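Local coordinates for beta-galactosidase (PDB 3TTY), which catalyses the hydrolysis of terminal, non-reducing galactose residues from beta-galactosides, working as a TIM-barrel glycoside hydrolase assembled from three chains, at residues 526-531 / 557-563; 569-573 / 584-588; 327-332 / 378-383; 632-638 / 664-668; 164-169 / 194-198. All blocks are in the same frame, centred on the assembly; numbering follows the deposited sequence.

Interaction 1. Residues 526-531 / 557-563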
# COMPACT_ATOMS: atom_id res chain seq x y z
N ASN A 526 -2.40 -30.11 3.13
CA ASN A 526 -2.08 -31.48 3.48
C ASN A 526 -3.40 -32.25 3.56
O ASN A 526 -4.45 -31.75 3.16
CB ASN A 526 -1.33 -31.56 4.83
CG ASN A 526 -0.47 -32.82 4.96
OD1 ASN A 526 -0.98 -33.94 5.02
ND2 ASN A 526 0.84 -32.64 5.01
N GLU A 527 -3.34 -33.45 4.10
CA GLU A 527 -4.46 -34.37 4.02
C GLU A 527 -4.69 -34.98 5.40
O GLU A 527 -3.75 -35.44 6.06
CB GLU A 527 -4.14 -35.45 2.98
CG GLU A 527 -5.20 -36.51 2.73
CD GLU A 527 -4.71 -37.61 1.77
OE1 GLU A 527 -5.45 -38.60 1.53
OE2 GLU A 527 -3.57 -37.49 1.26
N ILE A 528 -5.95 -34.94 5.84
CA ILE A 528 -6.37 -35.61 7.06
C ILE A 528 -6.91 -36.98 6.65
O ILE A 528 -7.90 -37.08 5.91
CB ILE A 528 -7.45 -34.80 7.79
CG1 ILE A 528 -6.85 -33.50 8.32
CG2 ILE A 528 -8.03 -35.59 8.95
CD1 ILE A 528 -7.88 -32.54 8.82
N VAL A 529 -6.23 -38.03 7.11
CA VAL A 529 -6.55 -39.40 6.72
C VAL A 529 -7.05 -40.19 7.91
O VAL A 529 -6.26 -40.55 8.78
CB VAL A 529 -5.32 -40.13 6.18
CG1 VAL A 529 -5.69 -41.56 5.77
CG2 VAL A 529 -4.70 -39.35 5.03
N LEU A 530 -8.34 -40.48 7.95
CA LEU A 530 -8.88 -41.25 9.07
C LEU A 530 -8.36 -42.68 9.17
O LEU A 530 -8.21 -43.39 8.18
CB LEU A 530 -10.40 -41.20 9.08
CG LEU A 530 -10.81 -39.95 9.85
CD1 LEU A 530 -11.01 -38.75 8.89
CD2 LEU A 530 -12.01 -40.21 10.70
N ARG A 531 -8.06 -43.09 10.40
CA ARG A 531 -7.54 -44.43 10.64
C ARG A 531 -8.60 -45.45 10.27
O ARG A 531 -8.29 -46.49 9.68
CB ARG A 531 -7.16 -44.59 12.11
CG ARG A 531 -5.90 -43.85 12.49
CD ARG A 531 -4.68 -44.67 12.15
NE ARG A 531 -3.61 -44.46 13.12
CZ ARG A 531 -3.61 -44.97 14.35
NH1 ARG A 531 -4.63 -45.72 14.76
NH2 ARG A 531 -2.59 -44.73 15.16
N VAL A 557 -5.16 -42.01 18.57
CA VAL A 557 -5.04 -41.36 17.27
C VAL A 557 -6.21 -41.76 16.37
O VAL A 557 -6.43 -42.94 16.12
CB VAL A 557 -3.71 -41.74 16.56
CG1 VAL A 557 -3.61 -41.08 15.18
CG2 VAL A 557 -2.51 -41.35 17.43
N LEU A 558 -6.97 -40.77 15.91
CA LEU A 558 -8.13 -41.04 15.08
C LEU A 558 -7.86 -40.78 13.60
O LEU A 558 -8.56 -41.31 12.74
CB LEU A 558 -9.34 -40.22 15.54
CG LEU A 558 -9.78 -40.43 16.99
CD1 LEU A 558 -10.96 -39.54 17.30
CD2 LEU A 558 -10.13 -41.89 17.26
N ALA A 559 -6.83 -39.97 13.32
CA ALA A 559 -6.48 -39.61 11.95
C ALA A 559 -5.04 -39.11 11.88
O ALA A 559 -4.53 -38.54 12.83
CB ALA A 559 -7.44 -38.55 11.40
N GLU A 560 -4.41 -39.32 10.72
CA GLU A 560 -3.01 -38.97 10.51
C GLU A 560 -2.82 -38.12 9.27
O GLU A 560 -3.67 -38.13 8.38
CB GLU A 560 -2.20 -40.26 10.34
CG GLU A 560 -2.54 -41.32 11.36
CD GLU A 560 -1.88 -42.65 11.06
OE1 GLU A 560 -1.67 -42.95 9.86
OE2 GLU A 560 -1.57 -43.39 12.03
N TYR A 561 -1.70 -37.41 9.20
CA TYR A 561 -1.37 -36.64 8.00
C TYR A 561 -1.13 -37.55 6.81
O TYR A 561 -0.72 -38.71 6.96
CB TYR A 561 -0.12 -35.78 8.22
CG TYR A 561 -0.31 -34.62 9.18
CD1 TYR A 561 0.34 -34.60 10.40
CD2 TYR A 561 -1.12 -33.53 8.85
CE1 TYR A 561 0.19 -33.55 11.27
CE2 TYR A 561 -1.28 -32.47 9.72
CZ TYR A 561 -0.61 -32.49 10.93
OH TYR A 561 -0.75 -31.45 11.81
N GLY A 562 -1.38 -37.03 5.61
CA GLY A 562 -1.28 -37.82 4.41
C GLY A 562 -0.05 -37.56 3.56
O GLY A 562 0.26 -38.35 2.68
N ALA A 563 0.64 -36.45 3.83
CA ALA A 563 1.75 -36.03 2.97
C ALA A 563 2.86 -35.33 3.74
O ALA A 563 2.74 -35.10 4.95
CB ALA A 563 1.24 -35.13 1.86
O HOH W 1 -4.34 -42.91 9.08

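Interaction 2. Residues 569-573 / 584-588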
# COMPACT_ATOMS: atom_id res chain seq x y z
N THR A 569 1.72 -39.11 10.89
CA THR A 569 1.73 -38.72 12.30
C THR A 569 0.34 -38.15 12.62
O THR A 569 -0.40 -37.79 11.71
CB THR A 569 2.86 -37.71 12.61
OG1 THR A 569 2.76 -36.57 11.75
CG2 THR A 569 4.23 -38.36 12.41
N PRO A 570 -0.02 -38.10 13.91
CA PRO A 570 -1.39 -37.74 14.30
C PRO A 570 -1.81 -36.32 13.92
O PRO A 570 -1.05 -35.37 14.09
CB PRO A 570 -1.37 -37.89 15.83
CG PRO A 570 -0.18 -38.78 16.12
CD PRO A 570 0.83 -38.44 15.07
N VAL A 571 -3.03 -36.19 13.42
CA VAL A 571 -3.61 -34.87 13.16
C VAL A 571 -4.95 -34.71 13.91
O VAL A 571 -5.38 -33.59 14.21
CB VAL A 571 -3.75 -34.57 11.65
CG1 VAL A 571 -4.67 -35.58 10.97
CG2 VAL A 571 -4.23 -33.14 11.42
N LEU A 572 -5.59 -35.83 14.23
CA LEU A 572 -6.74 -35.81 15.12
C LEU A 572 -6.59 -36.82 16.25
O LEU A 572 -6.38 -38.02 16.01
CB LEU A 572 -8.04 -36.05 14.37
CG LEU A 572 -9.29 -36.04 15.24
CD1 LEU A 572 -9.51 -34.67 15.88
CD2 LEU A 572 -10.54 -36.49 14.46
N THR A 573 -6.69 -36.35 17.49
CA THR A 573 -6.55 -37.23 18.64
C THR A 573 -7.73 -37.09 19.60
O THR A 573 -8.37 -36.04 19.65
CB THR A 573 -5.22 -36.99 19.39
OG1 THR A 573 -5.26 -35.71 20.04
CG2 THR A 573 -4.03 -37.04 18.40
N TYR A 584 -7.81 -32.99 20.04
CA TYR A 584 -6.83 -32.05 19.53
C TYR A 584 -6.81 -32.10 18.01
O TYR A 584 -6.64 -33.16 17.42
CB TYR A 584 -5.45 -32.40 20.06
CG TYR A 584 -4.40 -31.33 19.89
CD1 TYR A 584 -4.17 -30.40 20.89
CD2 TYR A 584 -3.62 -31.26 18.74
CE1 TYR A 584 -3.21 -29.42 20.75
CE2 TYR A 584 -2.64 -30.27 18.59
CZ TYR A 584 -2.45 -29.36 19.60
OH TYR A 584 -1.49 -28.38 19.48
N VAL A 585 -7.01 -30.94 17.38
CA VAL A 585 -7.04 -30.87 15.91
C VAL A 585 -5.78 -30.17 15.45
O VAL A 585 -5.67 -28.93 15.56
CB VAL A 585 -8.28 -30.08 15.41
CG1 VAL A 585 -8.35 -30.13 13.89
CG2 VAL A 585 -9.56 -30.64 16.03
N ALA A 586 -4.83 -30.94 14.92
CA ALA A 586 -3.46 -30.43 14.69
C ALA A 586 -3.28 -29.55 13.47
O ALA A 586 -2.18 -29.09 13.20
CB ALA A 586 -2.45 -31.59 14.67
N SER A 587 -4.35 -29.33 12.72
CA SER A 587 -4.27 -28.46 11.55
C SER A 587 -5.59 -27.71 11.39
O SER A 587 -6.52 -27.91 12.17
CB SER A 587 -3.95 -29.26 10.30
OG SER A 587 -3.56 -28.43 9.23
N SER A 588 -5.65 -26.83 10.41
CA SER A 588 -6.89 -26.14 10.08
C SER A 588 -7.57 -26.91 8.96
O SER A 588 -7.11 -26.90 7.81
CB SER A 588 -6.63 -24.70 9.63
OG SER A 588 -7.86 -24.00 9.51

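Interaction 3. Residues 327-332 / 378-383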
# COMPACT_ATOMS: atom_id res chain seq x y z
N MET A 327 -33.68 -6.56 5.19
CA MET A 327 -33.65 -5.74 6.40
C MET A 327 -34.40 -6.46 7.52
O MET A 327 -33.94 -6.50 8.67
CB MET A 327 -34.25 -4.35 6.12
CG MET A 327 -34.16 -3.35 7.28
SD MET A 327 -35.34 -3.69 8.61
CE MET A 327 -36.89 -3.48 7.71
N ARG A 328 -35.54 -7.05 7.17
CA ARG A 328 -36.35 -7.80 8.14
C ARG A 328 -35.65 -9.09 8.60
O ARG A 328 -35.62 -9.39 9.79
CB ARG A 328 -37.71 -8.13 7.53
CG ARG A 328 -38.65 -8.91 8.41
CD ARG A 328 -39.99 -8.96 7.71
NE ARG A 328 -40.99 -9.77 8.41
CZ ARG A 328 -41.16 -11.07 8.20
NH1 ARG A 328 -40.39 -11.72 7.35
NH2 ARG A 328 -42.11 -11.73 8.87
N LEU A 329 -35.10 -9.83 7.64
CA LEU A 329 -34.32 -11.04 7.92
C LEU A 329 -33.26 -10.78 8.98
O LEU A 329 -33.19 -11.46 9.99
CB LEU A 329 -33.63 -11.51 6.64
CG LEU A 329 -33.54 -13.00 6.29
CD1 LEU A 329 -32.30 -13.25 5.45
CD2 LEU A 329 -33.56 -13.91 7.50
N TRP A 330 -32.43 -9.77 8.72
CA TRP A 330 -31.29 -9.44 9.57
C TRP A 330 -31.67 -8.84 10.93
O TRP A 330 -30.88 -8.91 11.88
CB TRP A 330 -30.31 -8.52 8.83
CG TRP A 330 -29.63 -9.19 7.68
CD1 TRP A 330 -29.84 -10.46 7.25
CD2 TRP A 330 -28.63 -8.63 6.82
NE1 TRP A 330 -29.03 -10.74 6.18
CE2 TRP A 330 -28.27 -9.63 5.89
CE3 TRP A 330 -28.00 -7.38 6.75
CZ2 TRP A 330 -27.32 -9.42 4.89
CZ3 TRP A 330 -27.05 -7.17 5.75
CH2 TRP A 330 -26.72 -8.19 4.84
N SER A 331 -32.86 -8.25 11.01
CA SER A 331 -33.40 -7.79 12.30
C SER A 331 -33.81 -8.97 13.18
O SER A 331 -33.46 -9.01 14.35
CB SER A 331 -34.61 -6.86 12.11
OG SER A 331 -34.29 -5.73 11.32
N TYR A 332 -34.56 -9.91 12.61
CA TYR A 332 -34.94 -11.10 13.38
C TYR A 332 -33.75 -12.02 13.66
O TYR A 332 -33.77 -12.79 14.62
CB TYR A 332 -36.07 -11.87 12.71
CG TYR A 332 -37.42 -11.20 12.87
CD1 TYR A 332 -37.95 -10.98 14.14
CD2 TYR A 332 -38.15 -10.79 11.77
CE1 TYR A 332 -39.18 -10.36 14.30
CE2 TYR A 332 -39.37 -10.17 11.92
CZ TYR A 332 -39.88 -9.96 13.19
OH TYR A 332 -41.10 -9.36 13.33
N GLU A 378 -43.63 -2.40 7.94
CA GLU A 378 -44.07 -3.78 8.07
C GLU A 378 -43.47 -4.43 9.32
O GLU A 378 -44.17 -5.06 10.10
CB GLU A 378 -43.71 -4.58 6.81
CG GLU A 378 -44.07 -6.06 6.88
CD GLU A 378 -43.36 -6.92 5.82
OE1 GLU A 378 -43.90 -8.00 5.48
OE2 GLU A 378 -42.27 -6.53 5.33
N LEU A 379 -42.16 -4.27 9.49
CA LEU A 379 -41.46 -4.83 10.65
C LEU A 379 -41.98 -4.16 11.90
O LEU A 379 -42.27 -4.83 12.90
CB LEU A 379 -39.96 -4.57 10.53
CG LEU A 379 -38.94 -5.50 11.17
CD1 LEU A 379 -37.67 -4.70 11.46
CD2 LEU A 379 -39.45 -6.19 12.42
N GLY A 380 -42.10 -2.84 11.86
CA GLY A 380 -42.67 -2.09 12.96
C GLY A 380 -43.98 -2.70 13.44
O GLY A 380 -44.22 -2.84 14.64
N LYS A 381 -44.84 -3.06 12.49
CA LYS A 381 -46.12 -3.67 12.83
C LYS A 381 -45.99 -5.02 13.55
O LYS A 381 -46.62 -5.24 14.58
CB LYS A 381 -47.01 -3.80 11.59
CG LYS A 381 -48.47 -4.20 11.87
CD LYS A 381 -49.35 -3.90 10.66
CE LYS A 381 -50.80 -4.31 10.87
NZ LYS A 381 -51.66 -3.93 9.70
N GLU A 382 -45.19 -5.92 12.99
CA GLU A 382 -44.93 -7.22 13.64
C GLU A 382 -44.39 -7.04 15.06
O GLU A 382 -44.84 -7.71 16.00
CB GLU A 382 -43.96 -8.05 12.79
CG GLU A 382 -44.51 -8.41 11.42
CD GLU A 382 -43.50 -9.12 10.54
OE1 GLU A 382 -42.30 -9.11 10.87
OE2 GLU A 382 -43.91 -9.69 9.50
N LEU A 383 -43.42 -6.15 15.23
CA LEU A 383 -42.85 -5.91 16.55
C LEU A 383 -43.93 -5.48 17.54
O LEU A 383 -43.92 -5.90 18.69
CB LEU A 383 -41.73 -4.88 16.49
CG LEU A 383 -40.33 -5.47 16.29
CD1 LEU A 383 -40.36 -6.96 15.95
CD2 LEU A 383 -39.59 -4.68 15.24

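Interaction 4. Residues 632-638 / 664-668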
# COMPACT_ATOMS: atom_id res chain seq x y z
N VAL A 632 -36.61 -19.39 12.66
CA VAL A 632 -36.25 -19.99 11.39
C VAL A 632 -36.07 -18.90 10.36
O VAL A 632 -36.96 -18.08 10.16
CB VAL A 632 -37.30 -20.97 10.89
CG1 VAL A 632 -36.80 -21.68 9.63
CG2 VAL A 632 -37.65 -21.97 11.97
N MET A 633 -34.91 -18.89 9.72
CA MET A 633 -34.52 -17.77 8.89
C MET A 633 -33.93 -18.26 7.59
O MET A 633 -32.88 -18.89 7.57
CB MET A 633 -33.58 -16.86 9.66
CG MET A 633 -34.26 -16.33 10.93
SD MET A 633 -33.19 -15.71 12.21
CE MET A 633 -32.33 -17.20 12.73
N ASN A 634 -34.64 -17.98 6.51
CA ASN A 634 -34.23 -18.44 5.20
C ASN A 634 -33.43 -17.38 4.48
O ASN A 634 -34.01 -16.43 3.97
CB ASN A 634 -35.45 -18.81 4.36
CG ASN A 634 -35.08 -19.32 2.99
OD1 ASN A 634 -33.90 -19.57 2.71
ND2 ASN A 634 -36.08 -19.50 2.13
N HIS A 635 -32.12 -17.54 4.43
CA HIS A 635 -31.25 -16.59 3.75
C HIS A 635 -31.24 -16.73 2.23
O HIS A 635 -30.74 -15.86 1.51
CB HIS A 635 -29.82 -16.69 4.30
CG HIS A 635 -29.71 -16.41 5.77
ND1 HIS A 635 -29.71 -15.13 6.28
CD2 HIS A 635 -29.61 -17.23 6.84
CE1 HIS A 635 -29.61 -15.18 7.60
NE2 HIS A 635 -29.55 -16.44 7.96
N ASN A 636 -31.79 -17.84 1.73
CA ASN A 636 -31.84 -18.09 0.28
C ASN A 636 -32.80 -17.16 -0.45
O ASN A 636 -33.80 -16.71 0.12
CB ASN A 636 -32.23 -19.54 -0.01
CG ASN A 636 -31.33 -20.53 0.67
OD1 ASN A 636 -30.26 -20.86 0.16
ND2 ASN A 636 -31.76 -21.02 1.82
N ALA A 637 -32.51 -16.87 -1.71
CA ALA A 637 -33.38 -16.03 -2.54
C ALA A 637 -34.55 -16.84 -3.09
O ALA A 637 -35.34 -16.35 -3.91
CB ALA A 637 -32.59 -15.39 -3.68
N GLU A 638 -34.67 -18.09 -2.63
CA GLU A 638 -35.71 -18.99 -3.11
C GLU A 638 -36.50 -19.56 -1.93
O GLU A 638 -35.97 -19.71 -0.83
CB GLU A 638 -35.10 -20.13 -3.93
CG GLU A 638 -34.14 -19.68 -5.06
CD GLU A 638 -32.66 -19.84 -4.69
OE1 GLU A 638 -32.33 -20.71 -3.85
OE2 GLU A 638 -31.82 -19.10 -5.26
N ILE A 664 -41.09 -21.95 3.75
CA ILE A 664 -40.71 -20.65 4.24
C ILE A 664 -40.24 -19.88 3.02
O ILE A 664 -39.43 -20.39 2.24
CB ILE A 664 -39.59 -20.76 5.31
CG1 ILE A 664 -39.33 -19.41 5.97
CG2 ILE A 664 -38.33 -21.36 4.69
CD1 ILE A 664 -38.22 -19.44 7.06
N PRO A 665 -40.77 -18.68 2.83
CA PRO A 665 -40.49 -17.92 1.61
C PRO A 665 -39.04 -17.48 1.55
O PRO A 665 -38.35 -17.50 2.58
CB PRO A 665 -41.40 -16.69 1.73
CG PRO A 665 -42.40 -17.02 2.80
CD PRO A 665 -41.71 -17.98 3.73
N ALA A 666 -38.58 -17.08 0.37
CA ALA A 666 -37.30 -16.40 0.24
C ALA A 666 -37.21 -15.31 1.30
O ALA A 666 -38.18 -14.59 1.52
CB ALA A 666 -37.15 -15.80 -1.17
N ARG A 667 -36.06 -15.19 1.94
CA ARG A 667 -35.82 -14.16 2.96
C ARG A 667 -36.78 -14.26 4.14
O ARG A 667 -36.88 -13.34 4.95
CB ARG A 667 -35.93 -12.76 2.35
CG ARG A 667 -34.65 -12.25 1.74
CD ARG A 667 -34.32 -12.91 0.42
NE ARG A 667 -32.89 -12.75 0.13
CZ ARG A 667 -32.39 -12.21 -0.97
NH1 ARG A 667 -33.20 -11.77 -1.94
NH2 ARG A 667 -31.08 -12.12 -1.11
N GLY A 668 -37.48 -15.39 4.25
CA GLY A 668 -38.57 -15.51 5.20
C GLY A 668 -38.11 -15.73 6.63
O GLY A 668 -36.98 -16.15 6.87
O HOH W 2 -30.26 -13.04 2.03

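Interaction 5. Residues 164-169 / 194-198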
# COMPACT_ATOMS: atom_id res chain seq x y z
N PHE A 164 0.52 5.26 31.11
CA PHE A 164 0.99 3.90 30.84
C PHE A 164 1.97 3.42 31.93
O PHE A 164 1.89 2.28 32.39
CB PHE A 164 1.68 3.84 29.47
CG PHE A 164 2.05 2.44 29.03
CD1 PHE A 164 1.19 1.36 29.25
CD2 PHE A 164 3.24 2.20 28.35
CE1 PHE A 164 1.52 0.07 28.82
CE2 PHE A 164 3.57 0.93 27.91
CZ PHE A 164 2.72 -0.14 28.15
N ARG A 165 2.88 4.30 32.33
CA ARG A 165 3.89 3.94 33.32
C ARG A 165 3.25 3.69 34.68
O ARG A 165 3.66 2.77 35.39
CB ARG A 165 4.98 5.02 33.42
CG ARG A 165 5.67 5.24 32.09
CD ARG A 165 6.67 6.38 32.13
NE ARG A 165 7.31 6.57 30.84
CZ ARG A 165 7.33 7.72 30.17
NH1 ARG A 165 6.75 8.79 30.69
NH2 ARG A 165 7.94 7.80 28.99
N VAL A 166 2.25 4.50 35.02
CA VAL A 166 1.54 4.34 36.29
C VAL A 166 0.83 3.00 36.27
O VAL A 166 0.86 2.24 37.23
CB VAL A 166 0.52 5.49 36.51
CG1 VAL A 166 -0.33 5.24 37.76
CG2 VAL A 166 1.24 6.85 36.59
N TRP A 167 0.21 2.70 35.13
CA TRP A 167 -0.53 1.45 34.96
C TRP A 167 0.38 0.22 35.06
O TRP A 167 -0.05 -0.86 35.47
CB TRP A 167 -1.26 1.50 33.61
CG TRP A 167 -2.12 0.32 33.28
CD1 TRP A 167 -3.47 0.20 33.48
CD2 TRP A 167 -1.70 -0.89 32.66
NE1 TRP A 167 -3.91 -1.01 33.02
CE2 TRP A 167 -2.85 -1.71 32.52
CE3 TRP A 167 -0.47 -1.37 32.21
CZ2 TRP A 167 -2.79 -2.98 31.95
CZ3 TRP A 167 -0.42 -2.64 31.66
CH2 TRP A 167 -1.57 -3.43 31.53
N LEU A 168 1.63 0.38 34.67
CA LEU A 168 2.62 -0.68 34.77
C LEU A 168 3.14 -0.83 36.21
O LEU A 168 3.43 -1.94 36.66
CB LEU A 168 3.78 -0.42 33.81
CG LEU A 168 3.37 -0.50 32.33
CD1 LEU A 168 4.34 0.26 31.44
CD2 LEU A 168 3.25 -1.95 31.89
N LYS A 169 3.24 0.29 36.93
CA LYS A 169 3.59 0.23 38.35
C LYS A 169 2.49 -0.51 39.14
O LYS A 169 2.78 -1.27 40.06
CB LYS A 169 3.80 1.64 38.91
CG LYS A 169 4.92 2.41 38.21
CD LYS A 169 5.00 3.89 38.62
CE LYS A 169 5.87 4.68 37.64
NZ LYS A 169 6.12 6.10 38.09
N TRP A 194 11.21 3.69 35.27
CA TRP A 194 9.93 3.63 34.57
C TRP A 194 9.87 4.63 33.40
O TRP A 194 9.28 4.34 32.36
CB TRP A 194 8.77 3.86 35.53
CG TRP A 194 8.74 2.90 36.67
CD1 TRP A 194 9.26 3.10 37.91
CD2 TRP A 194 8.14 1.60 36.70
NE1 TRP A 194 9.04 2.01 38.70
CE2 TRP A 194 8.36 1.07 37.98
CE3 TRP A 194 7.46 0.82 35.76
CZ2 TRP A 194 7.91 -0.20 38.35
CZ3 TRP A 194 7.01 -0.44 36.13
CH2 TRP A 194 7.25 -0.94 37.42
N ASP A 195 10.49 5.79 33.57
CA ASP A 195 10.44 6.81 32.53
C ASP A 195 11.18 6.42 31.25
O ASP A 195 11.10 7.13 30.27
CB ASP A 195 10.93 8.16 33.04
CG ASP A 195 9.92 8.85 33.93
OD1 ASP A 195 10.26 9.89 34.54
OD2 ASP A 195 8.77 8.34 34.02
N GLU A 196 11.92 5.31 31.28
CA GLU A 196 12.62 4.83 30.10
C GLU A 196 11.69 4.06 29.15
O GLU A 196 12.02 3.82 27.99
CB GLU A 196 13.77 3.92 30.52
CG GLU A 196 14.92 4.66 31.17
CD GLU A 196 15.83 3.73 31.96
OE1 GLU A 196 15.71 2.49 31.78
OE2 GLU A 196 16.65 4.25 32.75
N ILE A 197 10.53 3.67 29.67
CA ILE A 197 9.51 2.96 28.93
C ILE A 197 8.72 3.93 28.05
O ILE A 197 8.29 4.99 28.53
CB ILE A 197 8.54 2.29 29.92
CG1 ILE A 197 9.30 1.30 30.80
CG2 ILE A 197 7.37 1.62 29.19
CD1 ILE A 197 8.56 0.90 32.07
N VAL A 198 8.55 3.60 26.77
CA VAL A 198 7.75 4.47 25.91
C VAL A 198 6.54 3.71 25.34
O VAL A 198 6.50 2.48 25.38
CB VAL A 198 8.57 5.08 24.78
CG1 VAL A 198 9.64 6.04 25.35
CG2 VAL A 198 9.20 4.00 23.92
O HOH W 3 6.40 9.67 33.53
O HOH W 4 6.96 7.03 35.53

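Interaction 1. Residues 526-531 / 557-563
In Asn526, CG stands anti to the backbone N (chi1 -155°), carrying the amide across to Gly562 and Ala563, while Arg531 at the far end bends at chi2 and chi3 until NE meets the Glu560 carboxylate. Asn526 OD1 accepts from Gly562 N and Ala563 N, both at 3.2 Å, and also from Glu527 N of its own strand. Its ND2 donates to Ala563 O at 3.1 Å on a nearly straight path (170°), so both ends of this buried amide are gripped and its rotation is fixed. Val529 and Glu560 form an antiparallel hydrogen-bonded pair, Val529 N to Glu560 O and Glu560 N to Val529 O both measuring 2.9 Å. Arg531 N reaches Leu558 O at 3.0 Å. The salt bridge puts Glu560 OE2 at the guanidinium edge, with the two group planes 87° apart; its 2.5 Å from Arg531 NE is too short to be taken literally. Ala559 CB packs against Ile528 CG2 and Leu530 CG on one face. Both strands are internal to the mixed sheet of the trimerisation domain: strand 540-544 pairs with the other edge of 525-530, and 570-577 flanks 556-561, where Leu558 and Ala559 together face Leu572 in a classic beta bulge.

Interaction 2. Residues 569-573 / 584-588
Pro570 meets the second segment through its backbone, its O lying 4.1 Å from Ala586 CB. Val571 comes next and is held more firmly: its O accepts from Ala586 N at 2.8 Å with an almost linear N-H path (178°). With chi1 at 61°, Val571 puts CG1 between the backbone N and the carbonyl carbon and sends CG2 anti to that N, where it lies 4.0 Å from both Ala586 CB and Ser587 CB. The chain turns a corner at Val571 and Leu572, and both residues face Ala559 of strand 556-561, which makes a classic beta bulge in one arm of the hairpin formed by strands 570-577 and 580-585. Leu572 forms a non-hydrogen-bonded antiparallel pair with Val585. Their side chains run side by side in the same direction, Leu572 CD1 being 4.0 Å from Val585 CG2, and the CA-H of Leu572 points to Tyr584 O. Regular pairing is evident at Thr573, which exchanges two bonds with Tyr584: Thr573 N to Tyr584 O spans 3.2 Å and Tyr584 N to Thr573 O 3.1 Å. Thr573 OG1 rests 3.3 Å from Tyr584 CB, while the phenol OH of Tyr584 leads away to a hydrogen bond with Asp548.

Interaction 3. Residues 327-332 / 378-383
A knob-into-hole contact joins two helices that follow successive strands of the TIM barrel: Leu379 of helix 371-386 sits among Met327, Arg328, Ser331 and Tyr332 of helix 326-336. The two short segments run in roughly the same direction, their axes inclined by 34° and 11.0 Å apart at closest approach, so side chains rather than backbones bridge the gap. Leu379 divides its branches. CD1 lies 3.8 Å from Met327 SD and close to Ser331 OG, whereas CD2 lies 3.9 Å from Tyr332 CZ as the two side chains slide past each other in opposite directions. Ser331 OG, also hydrogen-bonded to Gln308, turns back to Met327 O, a carbonyl that also receives Ser331 N from the opposite face of its plane. Beside the apolar knob lies a polar cluster. Arg328 has CG anti to the backbone N and stays extended to NE, which brings its guanidinium side-on to Glu382: NE donates to OE1 at 2.9 Å and NH2 to OE2 at 2.8 Å. Both bonds use the syn sides of the carboxylate, although its plane is turned 63° from the guanidinium. Glu382 OE1 accepts a second donor as well: Tyr332 OH gives it a 2.7 Å hydrogen bond on its anti side, with that oxygen near the plane of the Tyr332 ring.

Interaction 4. Residues 632-638 / 664-668
The closely bonded part of this contact centres on Asn634, whose CG is anti to the backbone N (chi1 -179°), directing the amide over Ile664 and Pro665. Its ND2 donates to Pro665 O at 3.1 Å, from above that carbonyl plane, and to Glu638 O at 3.0 Å; a further bond to Ile664 O is weak. On the other side of the amide, Asn634 OD1 accepts from Asn636 N at 2.9 Å, closing an Asx turn, and from Asn636 ND2 at 2.7 Å. The buried amide is thus fixed by partners at both its polar atoms. Nearby, Ile664 CD1 packs on Val632 CG1 at 3.7 Å. Backbone bonds accompany it: Asn634 N to Gly668 O measures 3.0 Å, and Arg667 N to Asn636 O 3.3 Å. Pro665 to Gly668 form a type II beta turn, with Arg667 at its third position carrying a positive phi of 60°, and Pro665 O receives Gly668 N on the face opposite Asn634 ND2. Packing is looser toward solvent. There Ala637 CB lies over one guanidinium face of Arg667, 4.1 Å from NH1. A water accepts from Arg667 NE and donates to His635 O. In the C-terminal domain the contact brings the end of strand 627-634 against the loop between strands 661-664 and 669-674. Strand 640-643 packs on Ile664, and barrel helix 326-336 lies against Met633, His635 and Arg667.

Interaction 5. Residues 164-169 / 194-198
Lys169 lies across one face of the Trp194 indole, its CG 3.6 Å from the centroid of the six-membered ring and 12° off the ring normal, a CH-pi contact. The extended lysine chain then carries CE over the five-membered part, 3.5 Å from Trp194 CG. Leu168 CB meets the same ring system at CZ3. Arg165 approaches differently: extended from CG to NE, it presents one guanidinium edge to the Ile197 carbonyl. Arg165 NE and NH2 both donate to Ile197 O, at 3.0 and 2.9 Å, from within the guanidinium plane, so two N-H groups share one acceptor and hold the group's rotation. The Asp195 carboxylate crosses Arg165 at about a right angle, its plane turned 61° from the guanidinium; Arg165 NH1 and Asp195 OD2, 3.9 Å apart, form a long salt bridge of charges only, with no N-H directed at the oxygen. Two waters complete the link, each donating to Asp195 OD2, one accepting from Arg165 NH1 and the other from Lys169 NZ. Apart from these, Leu168 and Ile197 reach tip to tip, CD1 to CG2 at 4.0 Å, while Phe164 crosses Ile197 at about a right angle. Helix 158-172 contributes Cys160 to the zinc site, whose ion is about 9 Å from the Phe164 side chain. Helix 175-181 packs on Leu168, Trp194 and Ile197, helix 215-243 adjoins Leu168, and a second subunit touches Asp195 and Val198.

Overall arrangement
Along the chain the order is interaction 5, 3, 1, 2, 4, each closing before the next opens. Interactions 5 and 3 belong to the TIM-barrel part of the chain, yet their centres are 51 Å apart on opposite sides of the chain's centre. Interactions 1 and 2, with centres 8 Å apart, share one mixed sheet of the trimerisation domain, in which strands 556-561 and 570-577 are neighbours. Interaction 4 belongs to the C-terminal domain but touches interaction 3, 14 Å away between centres, where Leu329 packs on Met633 and His635; this joins the barrel to the last domain. Interaction 5 alone among the five is reached by another subunit.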